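Local coordinates for protein 2-oxo-1,2-dihydroquinoline 8-monooxygenase, oxygenase component (Pseudomonas putida, PDB 1Z02) that probably hydroxylates 2-oxo-1,2-dihydroquinoline at carbon 8, using a Rieske [2Fe-2S] cluster to feed electrons to a mononuclear iron, at residues L242-D247 with D269-V274; K76-K81 with D113-K118; V312-W317 with E330-V335; L91-T96 with Y437-I442. All blocks are in the same frame, centred on the assembly; numbering follows the deposited sequence.

Interaction 1 of 4, residues L242-D247 with D269-V274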
# COMPACT_ATOMS: atom_id res chain seq x y z
N LEU A 242 -35.68 18.07 -0.20
CA LEU A 242 -36.91 17.58 -0.82
C LEU A 242 -37.42 16.40 -0.01
O LEU A 242 -36.66 15.47 0.28
CB LEU A 242 -36.65 17.12 -2.26
CG LEU A 242 -36.67 18.15 -3.40
CD1 LEU A 242 -36.39 17.44 -4.72
CD2 LEU A 242 -38.03 18.83 -3.45
N LEU A 243 -38.70 16.42 0.33
CA LEU A 243 -39.30 15.35 1.12
C LEU A 243 -40.41 14.60 0.42
O LEU A 243 -41.22 15.18 -0.29
CB LEU A 243 -39.91 15.87 2.41
CG LEU A 243 -39.21 16.79 3.37
CD1 LEU A 243 -40.27 17.25 4.35
CD2 LEU A 243 -38.08 16.09 4.07
N PRO A 244 -40.47 13.28 0.64
CA PRO A 244 -41.53 12.47 0.03
C PRO A 244 -42.79 12.69 0.86
O PRO A 244 -42.77 12.58 2.09
CB PRO A 244 -40.99 11.05 0.14
CG PRO A 244 -40.19 11.09 1.41
CD PRO A 244 -39.48 12.42 1.31
N THR A 245 -43.89 13.02 0.19
CA THR A 245 -45.15 13.28 0.87
C THR A 245 -46.05 12.06 0.90
O THR A 245 -46.97 11.96 1.72
CB THR A 245 -45.91 14.44 0.21
OG1 THR A 245 -46.23 14.10 -1.15
CG2 THR A 245 -45.05 15.69 0.22
N SER A 246 -45.79 11.13 -0.01
CA SER A 246 -46.59 9.92 -0.09
C SER A 246 -45.72 8.70 -0.27
O SER A 246 -44.52 8.79 -0.51
CB SER A 246 -47.59 10.00 -1.24
OG SER A 246 -46.94 10.09 -2.49
N ASP A 247 -46.36 7.55 -0.16
CA ASP A 247 -45.70 6.26 -0.26
C ASP A 247 -45.26 5.96 -1.68
O ASP A 247 -44.23 5.31 -1.88
CB ASP A 247 -46.66 5.18 0.21
CG ASP A 247 -46.02 4.23 1.15
OD1 ASP A 247 -46.71 3.32 1.65
OD2 ASP A 247 -44.82 4.41 1.40
N ASP A 269 -46.70 16.83 -6.43
CA ASP A 269 -47.02 16.97 -5.03
C ASP A 269 -46.45 15.84 -4.15
O ASP A 269 -46.54 15.91 -2.93
CB ASP A 269 -48.53 17.08 -4.86
CG ASP A 269 -49.24 15.85 -5.26
OD1 ASP A 269 -49.14 14.87 -4.55
OD2 ASP A 269 -49.90 15.81 -6.28
N LYS A 270 -45.85 14.83 -4.78
CA LYS A 270 -45.28 13.70 -4.05
C LYS A 270 -43.95 14.05 -3.39
O LYS A 270 -43.49 13.35 -2.49
CB LYS A 270 -45.09 12.51 -4.99
CG LYS A 270 -46.33 12.15 -5.78
CD LYS A 270 -46.83 10.78 -5.42
CE LYS A 270 -48.10 10.47 -6.17
NZ LYS A 270 -49.12 9.93 -5.25
N TRP A 271 -43.33 15.12 -3.87
CA TRP A 271 -42.07 15.60 -3.32
C TRP A 271 -42.20 17.08 -2.99
O TRP A 271 -42.40 17.91 -3.88
CB TRP A 271 -40.93 15.39 -4.31
CG TRP A 271 -40.50 13.96 -4.45
CD1 TRP A 271 -40.95 13.05 -5.36
CD2 TRP A 271 -39.53 13.27 -3.64
NE1 TRP A 271 -40.33 11.84 -5.17
CE2 TRP A 271 -39.46 11.94 -4.12
CE3 TRP A 271 -38.73 13.65 -2.55
CZ2 TRP A 271 -38.61 10.99 -3.55
CZ3 TRP A 271 -37.88 12.69 -1.99
CH2 TRP A 271 -37.84 11.38 -2.49
N ALA A 272 -42.07 17.42 -1.71
CA ALA A 272 -42.19 18.81 -1.29
C ALA A 272 -40.87 19.39 -0.79
O ALA A 272 -40.16 18.76 -0.01
CB ALA A 272 -43.26 18.94 -0.21
N PRO A 273 -40.54 20.62 -1.21
CA PRO A 273 -39.30 21.27 -0.78
C PRO A 273 -39.38 21.73 0.67
O PRO A 273 -40.47 22.03 1.17
CB PRO A 273 -39.16 22.43 -1.75
CG PRO A 273 -40.58 22.81 -2.02
CD PRO A 273 -41.24 21.46 -2.20
N VAL A 274 -38.24 21.76 1.34
CA VAL A 274 -38.15 22.20 2.72
C VAL A 274 -37.56 23.60 2.65
O VAL A 274 -36.46 23.77 2.12
CB VAL A 274 -37.21 21.31 3.53
CG1 VAL A 274 -37.12 21.82 4.96
CG2 VAL A 274 -37.70 19.87 3.50
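Trp271 packs on Pro244 of the adjacent antiparallel strand, and its side chain can be followed outward from the backbone. Trp271 CB lies 4.0 Å from Leu243 O. CG stands anti to the carbonyl carbon (chi1 -73°), on the sheet face shared with Leu242 and Pro244. Trp271 CE3 comes within 3.5 Å of Leu243 C, Trp271 CZ3 meets Pro244 CD at 3.7 Å, and Trp271 CH2 lies by Pro244 CB. Pro244 CB sits 4.1 Å from the centroid of the six-membered ring and 13° off its normal, a CH-pi contact over the face; Leu242 O lies at the ring edge. The indole nitrogen, NE1, bonds to Cys249 O, a second constraint on the turn of the indole.

On the reverse face of the sheet Leu243 CG presses on Val274 CG2 at 3.4 Å, tighter than normal carbon contact, and both residues pack on Ala124 of a second subunit. Leu243 and Ala272 exchange both backbone bonds. Beyond the last bridge Thr245 takes two carbonyls: its N donates to Lys270 O, and OG1 donates to Asp269 O at 2.6 Å, in the carbonyl plane on a lone pair. Ser246 OG and Lys270 NZ both turn to Asp248. These features define a twisted antiparallel strand pair in a small three-stranded sheet of the catalytic domain, with the side chain of Leu242 about 12 Å from the ferric ion.

Interaction 2 of 4, residues K76-K81 with D113-K118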
# COMPACT_ATOMS: atom_id res chain seq x y z
N LYS A 76 -15.46 -1.98 -37.02
CA LYS A 76 -16.15 -2.70 -35.95
C LYS A 76 -15.25 -2.97 -34.73
O LYS A 76 -14.09 -3.36 -34.87
CB LYS A 76 -16.71 -4.02 -36.49
CG LYS A 76 -17.62 -4.73 -35.51
CD LYS A 76 -18.17 -6.02 -36.10
CE LYS A 76 -19.07 -6.74 -35.09
NZ LYS A 76 -19.57 -8.04 -35.62
N VAL A 77 -15.81 -2.77 -33.54
CA VAL A 77 -15.08 -3.00 -32.29
C VAL A 77 -15.37 -4.37 -31.68
O VAL A 77 -16.52 -4.79 -31.60
CB VAL A 77 -15.44 -1.93 -31.23
CG1 VAL A 77 -14.68 -2.18 -29.94
CG2 VAL A 77 -15.12 -0.55 -31.75
N PHE A 78 -14.32 -5.05 -31.24
CA PHE A 78 -14.45 -6.36 -30.62
C PHE A 78 -13.89 -6.30 -29.21
O PHE A 78 -12.97 -5.53 -28.93
CB PHE A 78 -13.69 -7.43 -31.42
CG PHE A 78 -14.24 -7.65 -32.80
CD1 PHE A 78 -13.90 -6.80 -33.84
CD2 PHE A 78 -15.15 -8.68 -33.04
CE1 PHE A 78 -14.45 -6.97 -35.11
CE2 PHE A 78 -15.70 -8.86 -34.31
CZ PHE A 78 -15.35 -8.00 -35.34
N ALA A 79 -14.43 -7.12 -28.32
CA ALA A 79 -13.95 -7.14 -26.94
C ALA A 79 -13.72 -8.59 -26.49
O ALA A 79 -14.55 -9.45 -26.75
CB ALA A 79 -14.97 -6.47 -26.03
N LEU A 80 -12.57 -8.83 -25.85
CA LEU A 80 -12.19 -10.15 -25.34
C LEU A 80 -11.62 -9.94 -23.94
O LEU A 80 -11.40 -8.80 -23.50
CB LEU A 80 -11.11 -10.80 -26.22
CG LEU A 80 -11.42 -11.24 -27.65
CD1 LEU A 80 -11.67 -10.02 -28.52
CD2 LEU A 80 -10.24 -12.05 -28.20
N LYS A 81 -11.38 -11.04 -23.22
CA LYS A 81 -10.82 -10.92 -21.89
C LYS A 81 -9.34 -10.61 -22.04
O LYS A 81 -8.63 -11.30 -22.76
CB LYS A 81 -10.99 -12.21 -21.09
CG LYS A 81 -10.51 -12.08 -19.66
CD LYS A 81 -10.60 -13.41 -18.93
CE LYS A 81 -12.05 -13.83 -18.67
NZ LYS A 81 -12.11 -15.09 -17.88
N ASP A 113 -9.10 -15.45 -31.95
CA ASP A 113 -10.04 -14.93 -32.93
C ASP A 113 -10.88 -13.85 -32.27
O ASP A 113 -11.49 -14.08 -31.23
CB ASP A 113 -10.93 -16.05 -33.44
CG ASP A 113 -11.84 -15.59 -34.54
OD1 ASP A 113 -11.38 -15.01 -35.50
OD2 ASP A 113 -13.03 -15.79 -34.49
N LEU A 114 -10.91 -12.66 -32.88
CA LEU A 114 -11.66 -11.55 -32.33
C LEU A 114 -13.14 -11.83 -32.14
O LEU A 114 -13.76 -11.34 -31.20
CB LEU A 114 -11.51 -10.32 -33.22
CG LEU A 114 -10.13 -9.66 -33.23
CD1 LEU A 114 -10.12 -8.53 -34.25
CD2 LEU A 114 -9.80 -9.13 -31.85
N GLU A 115 -13.72 -12.63 -33.03
CA GLU A 115 -15.13 -12.94 -32.96
C GLU A 115 -15.54 -13.98 -31.93
O GLU A 115 -16.46 -13.76 -31.15
CB GLU A 115 -15.62 -13.44 -34.32
CG GLU A 115 -17.09 -13.80 -34.31
CD GLU A 115 -17.91 -12.73 -34.96
OE1 GLU A 115 -17.69 -12.49 -36.16
OE2 GLU A 115 -18.76 -12.12 -34.29
N THR A 116 -14.87 -15.13 -31.95
CA THR A 116 -15.21 -16.22 -31.06
C THR A 116 -14.30 -16.36 -29.86
O THR A 116 -14.66 -17.03 -28.90
CB THR A 116 -15.18 -17.56 -31.84
OG1 THR A 116 -13.84 -17.85 -32.27
CG2 THR A 116 -16.09 -17.48 -33.05
N GLY A 117 -13.12 -15.76 -29.94
CA GLY A 117 -12.17 -15.83 -28.85
C GLY A 117 -11.34 -17.10 -28.87
O GLY A 117 -10.44 -17.26 -28.05
N LYS A 118 -11.64 -18.00 -29.80
CA LYS A 118 -10.92 -19.27 -29.90
C LYS A 118 -9.42 -19.12 -30.16
O LYS A 118 -8.99 -18.20 -30.86
CB LYS A 118 -11.52 -20.15 -31.01
CG LYS A 118 -10.86 -21.53 -31.11
CD LYS A 118 -11.42 -22.36 -32.24
CE LYS A 118 -10.96 -21.85 -33.60
NZ LYS A 118 -11.42 -22.75 -34.71
O HOH W 1 -15.54 -10.32 -29.22
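Phe78 and Leu80 meet Leu114 without any direct hydrogen bond, and the unusual feature is the polar link beside them: a water donates to Ala79 O at 2.8 Å and to Leu114 O at 2.9 Å. Both carbonyls are acceptors and could not bond each other, so the water supplies the protons that join strand 76-81 to the turn.

The apolar part rests on Leu114. Its CB stands over the face of the Phe78 ring, 4.2 Å from the centroid and 26° off the normal, a CH-pi contact in which the two side chains cross at about a right angle. Leu114 O comes 3.5 Å from Phe78 CD2. Two residues farther along the strand, Leu80 CD1 touches Leu114 CD2 at 3.9 Å, again crosswise, and Leu80 CD2 faces the backbone of Asp113 and Gly117. An alanine at Phe78 would probably open a gap over Leu114 CB and CD1, where the ring had lain.

The turn, which links strands 110-113 and 119-122 of the Rieske domain, is shaped from within. Asp113 OD2 accepts from Thr116 N, above the carboxylate plane, an Asx motif, and also uses its anti lone pair for Thr116 OG1, 3.1 Å from Asp113 OD2; Gly117 N returns to Asp113 O, and Gly117 has a positive phi (83°). Leu114 also packs on Ile103 of strand 102-104. Lys76 NZ and Glu115 OE2 remain 4.4 Å apart, beyond a salt bridge, so cohesion here probably comes mainly from apolar packing and the shared water, with electrostatics secondary.

Interaction 3 of 4, residues V312-W317 with E330-V335; sequences VVQYEW and EILVRV
Tyr315 meets Val333 at the edge of its ring: Val333 CG2 lies in the ring plane, 3.7 Å from Tyr315 CD1, while Val313 CG2 of the same strand covers one face, displaced toward the rim. The Trp317 ring is likewise approached at its edge, where Ile331 CD1 comes 3.7 Å from Trp317 CZ3. Chi1 of 68° sets Ile331 CG1 between the backbone N and the carbonyl carbon, 3.8 Å from Tyr315 CB; CD1 continues from it to the tryptophan edge. The hydroxyl of Tyr315 bonds outside the pair, to Pro189 O.

The other face carries Gln314, Glu316, Glu330 and Leu332. Gln314 NE2 gives Glu316 OE2 a bond of 3.0 Å, with the acceptor in the amide plane but the donor 37° above the carboxylate plane; NE2 also bonds to Asn362 OD1. Leu332 CD2 packs on Gln314 CB at 3.6 Å. The carboxylates of Glu316 and Glu330 are turned 78° from each other, with Glu316 OE2 and Glu330 OE1 4.3 Å apart. Both carboxylates have partners outside the pair: Glu330 pairs with Arg203, and Glu316 bonds to the hydroxyls of Tyr318 and Tyr328.

Val313 with Val333 and Tyr315 with Ile331 form hydrogen-bonded pairs, four backbone bonds in all. The register and opposed directions identify an antiparallel hairpin within the large sheet of the Bet v 1-like catalytic domain. Helix 339-359 packs on Gln314, Glu330 and Leu332, in keeping with the helix-grip fold, and the Glu316 side chain is about 8 Å from the ferric ion.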
# COMPACT_ATOMS: atom_id res chain seq x y z
N VAL A 312 -31.71 18.82 -23.46
CA VAL A 312 -30.41 18.27 -23.08
C VAL A 312 -30.67 17.38 -21.87
O VAL A 312 -31.50 17.72 -21.03
CB VAL A 312 -29.41 19.37 -22.67
CG1 VAL A 312 -28.08 18.75 -22.27
CG2 VAL A 312 -29.20 20.35 -23.82
N VAL A 313 -29.96 16.26 -21.78
CA VAL A 313 -30.13 15.33 -20.66
C VAL A 313 -28.77 14.82 -20.18
O VAL A 313 -27.84 14.65 -20.98
CB VAL A 313 -31.01 14.12 -21.06
CG1 VAL A 313 -30.39 13.38 -22.23
CG2 VAL A 313 -31.18 13.18 -19.88
N GLN A 314 -28.65 14.59 -18.87
CA GLN A 314 -27.40 14.09 -18.30
C GLN A 314 -27.52 12.65 -17.83
O GLN A 314 -28.46 12.30 -17.11
CB GLN A 314 -26.92 14.95 -17.13
CG GLN A 314 -25.54 14.53 -16.60
CD GLN A 314 -24.92 15.55 -15.65
OE1 GLN A 314 -25.05 16.75 -15.85
NE2 GLN A 314 -24.24 15.06 -14.62
N TYR A 315 -26.57 11.82 -18.26
CA TYR A 315 -26.54 10.40 -17.89
C TYR A 315 -25.25 10.11 -17.15
O TYR A 315 -24.20 10.65 -17.50
CB TYR A 315 -26.59 9.51 -19.13
CG TYR A 315 -27.90 9.55 -19.88
CD1 TYR A 315 -27.97 10.09 -21.17
CD2 TYR A 315 -29.06 9.03 -19.32
CE1 TYR A 315 -29.16 10.10 -21.88
CE2 TYR A 315 -30.26 9.03 -20.02
CZ TYR A 315 -30.30 9.57 -21.30
OH TYR A 315 -31.49 9.59 -22.00
N GLU A 316 -25.32 9.25 -16.14
CA GLU A 316 -24.13 8.88 -15.39
C GLU A 316 -24.07 7.39 -15.12
O GLU A 316 -25.09 6.71 -14.99
CB GLU A 316 -24.06 9.61 -14.05
CG GLU A 316 -24.12 11.12 -14.13
CD GLU A 316 -23.78 11.78 -12.81
OE1 GLU A 316 -24.04 11.18 -11.75
OE2 GLU A 316 -23.25 12.91 -12.84
N TRP A 317 -22.84 6.88 -15.07
CA TRP A 317 -22.57 5.48 -14.78
C TRP A 317 -21.51 5.52 -13.68
O TRP A 317 -20.77 6.50 -13.58
CB TRP A 317 -22.00 4.78 -16.01
CG TRP A 317 -23.01 4.40 -17.05
CD1 TRP A 317 -23.67 3.21 -17.15
CD2 TRP A 317 -23.47 5.21 -18.15
NE1 TRP A 317 -24.50 3.22 -18.24
CE2 TRP A 317 -24.40 4.43 -18.87
CE3 TRP A 317 -23.18 6.51 -18.59
CZ2 TRP A 317 -25.04 4.91 -20.02
CZ3 TRP A 317 -23.82 6.99 -19.73
CH2 TRP A 317 -24.74 6.19 -20.43
N GLU A 330 -19.92 10.87 -17.01
CA GLU A 330 -20.82 12.02 -17.03
C GLU A 330 -20.98 12.43 -18.48
O GLU A 330 -20.02 12.90 -19.08
CB GLU A 330 -20.24 13.22 -16.30
CG GLU A 330 -20.01 13.07 -14.83
CD GLU A 330 -19.37 14.31 -14.27
OE1 GLU A 330 -20.04 15.37 -14.23
OE2 GLU A 330 -18.19 14.24 -13.89
N ILE A 331 -22.16 12.26 -19.06
CA ILE A 331 -22.36 12.69 -20.43
C ILE A 331 -23.62 13.52 -20.58
O ILE A 331 -24.59 13.36 -19.82
CB ILE A 331 -22.42 11.50 -21.45
CG1 ILE A 331 -23.70 10.68 -21.22
CG2 ILE A 331 -21.16 10.65 -21.33
CD1 ILE A 331 -23.98 9.67 -22.30
N LEU A 332 -23.60 14.41 -21.57
CA LEU A 332 -24.74 15.26 -21.88
C LEU A 332 -25.12 14.89 -23.30
O LEU A 332 -24.26 14.80 -24.18
CB LEU A 332 -24.35 16.74 -21.81
CG LEU A 332 -24.02 17.26 -20.42
CD1 LEU A 332 -23.58 18.70 -20.48
CD2 LEU A 332 -25.24 17.10 -19.52
N VAL A 333 -26.40 14.65 -23.51
CA VAL A 333 -26.90 14.26 -24.82
C VAL A 333 -27.92 15.26 -25.34
O VAL A 333 -28.74 15.78 -24.58
CB VAL A 333 -27.56 12.86 -24.74
CG1 VAL A 333 -27.99 12.41 -26.13
CG2 VAL A 333 -26.59 11.84 -24.13
N ARG A 334 -27.84 15.54 -26.63
CA ARG A 334 -28.78 16.45 -27.29
C ARG A 334 -28.86 16.04 -28.76
O ARG A 334 -27.84 15.84 -29.41
CB ARG A 334 -28.32 17.90 -27.21
CG ARG A 334 -29.36 18.86 -27.77
CD ARG A 334 -28.86 20.29 -27.93
NE ARG A 334 -29.93 21.14 -28.46
CZ ARG A 334 -30.53 22.10 -27.76
NH1 ARG A 334 -31.49 22.82 -28.31
NH2 ARG A 334 -30.16 22.34 -26.51
N VAL A 335 -30.08 15.89 -29.27
CA VAL A 335 -30.25 15.50 -30.66
C VAL A 335 -29.93 16.70 -31.54
O VAL A 335 -30.53 17.77 -31.41
CB VAL A 335 -31.69 15.02 -30.94
CG1 VAL A 335 -31.85 14.70 -32.43
CG2 VAL A 335 -31.98 13.76 -30.12

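Interaction 4 of 4, residues L91-T96 with Y437-I442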
# COMPACT_ATOMS: atom_id res chain seq x y z
N LEU A 91 -3.00 -8.88 -22.78
CA LEU A 91 -2.76 -8.68 -24.20
C LEU A 91 -2.64 -7.22 -24.61
O LEU A 91 -1.85 -6.88 -25.50
CB LEU A 91 -3.89 -9.32 -25.02
CG LEU A 91 -4.23 -10.79 -24.71
CD1 LEU A 91 -5.48 -11.18 -25.49
CD2 LEU A 91 -3.06 -11.69 -25.07
N SER A 92 -3.40 -6.35 -23.95
CA SER A 92 -3.42 -4.92 -24.24
C SER A 92 -2.15 -4.14 -23.89
O SER A 92 -2.00 -3.02 -24.33
CB SER A 92 -4.60 -4.27 -23.52
OG SER A 92 -4.40 -4.25 -22.12
N GLU A 93 -1.25 -4.72 -23.10
CA GLU A 93 -0.06 -3.98 -22.71
C GLU A 93 0.86 -3.65 -23.88
O GLU A 93 1.57 -2.65 -23.86
CB GLU A 93 0.70 -4.74 -21.62
CG GLU A 93 0.06 -4.59 -20.26
CD GLU A 93 0.94 -5.03 -19.13
OE1 GLU A 93 2.14 -4.68 -19.14
OE2 GLU A 93 0.44 -5.71 -18.22
N LYS A 94 0.85 -4.50 -24.89
CA LYS A 94 1.67 -4.26 -26.07
C LYS A 94 0.89 -4.81 -27.26
O LYS A 94 1.12 -5.93 -27.70
CB LYS A 94 3.02 -4.95 -25.94
CG LYS A 94 3.98 -4.47 -26.98
CD LYS A 94 5.33 -5.12 -26.89
CE LYS A 94 6.18 -4.57 -28.03
NZ LYS A 94 7.49 -5.24 -28.18
N PRO A 95 -0.04 -4.01 -27.79
CA PRO A 95 -0.90 -4.38 -28.93
C PRO A 95 -0.16 -5.04 -30.07
O PRO A 95 0.67 -4.41 -30.73
CB PRO A 95 -1.52 -3.05 -29.33
CG PRO A 95 -1.65 -2.35 -28.01
CD PRO A 95 -0.30 -2.62 -27.38
N THR A 96 -0.47 -6.32 -30.31
CA THR A 96 0.16 -7.11 -31.36
C THR A 96 -0.87 -7.90 -32.15
O THR A 96 -1.41 -8.89 -31.67
CB THR A 96 1.18 -8.10 -30.75
OG1 THR A 96 2.15 -7.37 -29.98
CG2 THR A 96 1.88 -8.89 -31.84
N TYR A 437 -7.85 3.10 -14.62
CA TYR A 437 -8.81 2.33 -15.40
C TYR A 437 -8.23 1.82 -16.71
O TYR A 437 -8.26 0.61 -16.99
CB TYR A 437 -10.03 3.22 -15.65
CG TYR A 437 -11.07 2.65 -16.58
CD1 TYR A 437 -11.76 1.48 -16.26
CD2 TYR A 437 -11.37 3.28 -17.79
CE1 TYR A 437 -12.74 0.97 -17.12
CE2 TYR A 437 -12.33 2.78 -18.64
CZ TYR A 437 -13.02 1.63 -18.30
OH TYR A 437 -14.00 1.16 -19.15
N LYS A 438 -7.71 2.73 -17.53
CA LYS A 438 -7.12 2.36 -18.82
C LYS A 438 -5.73 1.76 -18.63
O LYS A 438 -4.86 2.38 -18.01
CB LYS A 438 -7.07 3.59 -19.73
CG LYS A 438 -8.45 4.14 -20.05
CD LYS A 438 -8.41 5.49 -20.77
CE LYS A 438 -8.08 5.34 -22.24
NZ LYS A 438 -8.23 6.66 -22.94
N VAL A 439 -5.53 0.56 -19.15
CA VAL A 439 -4.24 -0.11 -19.03
C VAL A 439 -3.15 0.65 -19.77
O VAL A 439 -3.31 1.01 -20.95
CB VAL A 439 -4.31 -1.56 -19.57
CG1 VAL A 439 -2.95 -2.23 -19.45
CG2 VAL A 439 -5.34 -2.34 -18.79
N GLU A 440 -2.04 0.90 -19.08
CA GLU A 440 -0.90 1.62 -19.64
C GLU A 440 -0.17 0.69 -20.60
O GLU A 440 0.07 -0.48 -20.28
CB GLU A 440 0.04 2.07 -18.53
CG GLU A 440 0.84 3.32 -18.86
CD GLU A 440 1.86 3.66 -17.80
OE1 GLU A 440 2.42 4.78 -17.84
OE2 GLU A 440 2.11 2.81 -16.92
N GLN A 441 0.20 1.21 -21.77
CA GLN A 441 0.88 0.39 -22.75
C GLN A 441 2.40 0.42 -22.81
O GLN A 441 3.06 1.35 -22.36
CB GLN A 441 0.28 0.67 -24.13
CG GLN A 441 -1.21 0.37 -24.17
CD GLN A 441 -1.81 0.46 -25.55
OE1 GLN A 441 -3.02 0.33 -25.72
NE2 GLN A 441 -0.97 0.68 -26.55
N ILE A 442 2.89 -0.68 -23.38
CA ILE A 442 4.28 -1.09 -23.62
C ILE A 442 5.02 -1.57 -22.40
O ILE A 442 6.24 -1.82 -22.49
CB ILE A 442 5.18 -0.02 -24.22
CG1 ILE A 442 5.64 0.89 -23.14
CG2 ILE A 442 4.54 0.69 -25.28
CD1 ILE A 442 6.65 1.82 -23.61
O HOH W 2 2.54 -1.77 -19.20
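Val439 CG1 lies 3.6 Å from Ser92 OG and 3.9 Å from Glu93 CG, with the Glu93 and Val439 side chains crossing at about a right angle. Next to this pair Gln441 extends across the loop: Gln441 CG is 3.5 Å from Ser92 O, and the end of the side chain reaches the Pro95 ring. CG is set anti to the carbonyl carbon (chi1 -59°), which places it beside Ser92 O. An alanine at Gln441 would probably leave Ser92 O and the Pro95 ring without this cover, opening a gap between tail and loop.

The backbones also meet. Gln441 CA is 3.3 Å from Glu93 O, and Ile442 N points at the same oxygen; this last separation is modelled too short to be reliable, so the bond's length is doubtful. A water also bridges the segments, donating to Glu93 OE1 at 2.9 Å and to Glu440 O at 3.0 Å.

Second-shell partners position the groups. Ser92 OG bonds to Asp82 OD1, and Glu93 OE2 forms a salt bridge with Arg90, while Glu93 OE1 takes the water. On the tail, backbone bonding of Val439 to Gly60 and the bond from Tyr437 OH to Ala47 O tie it to the Rieske domain. Across the trimer, Glu93 packs on Ala371 and Lys94 on Leu223 of a third subunit. The contact is thus a C-terminal tail laid against the loop between the two cluster-binding motifs of a Rieske domain, the Glu93 side chain about 11 Å from the [2Fe-2S] cluster.

From the N terminus, strand 76-81 opens interaction 2 and residues 91-96 open interaction 4. Interaction 2 closes first, at 113-118, so the two loops cross within the Rieske domain; their centres are 16 Å apart and Lys81 packs on Leu91. The chain then enters the catalytic domain, where interaction 1 closes a short loop between 242-247 and 269-274, and interaction 3 closes the hairpin of 312-317 with 330-335. These two are in series, their centres 26 Å apart. Only at 437-442 does interaction 4 close, enclosing both and bringing the tail back to the Rieske domain. Interactions 1 and 2 lie on opposite sides of the chain's centre.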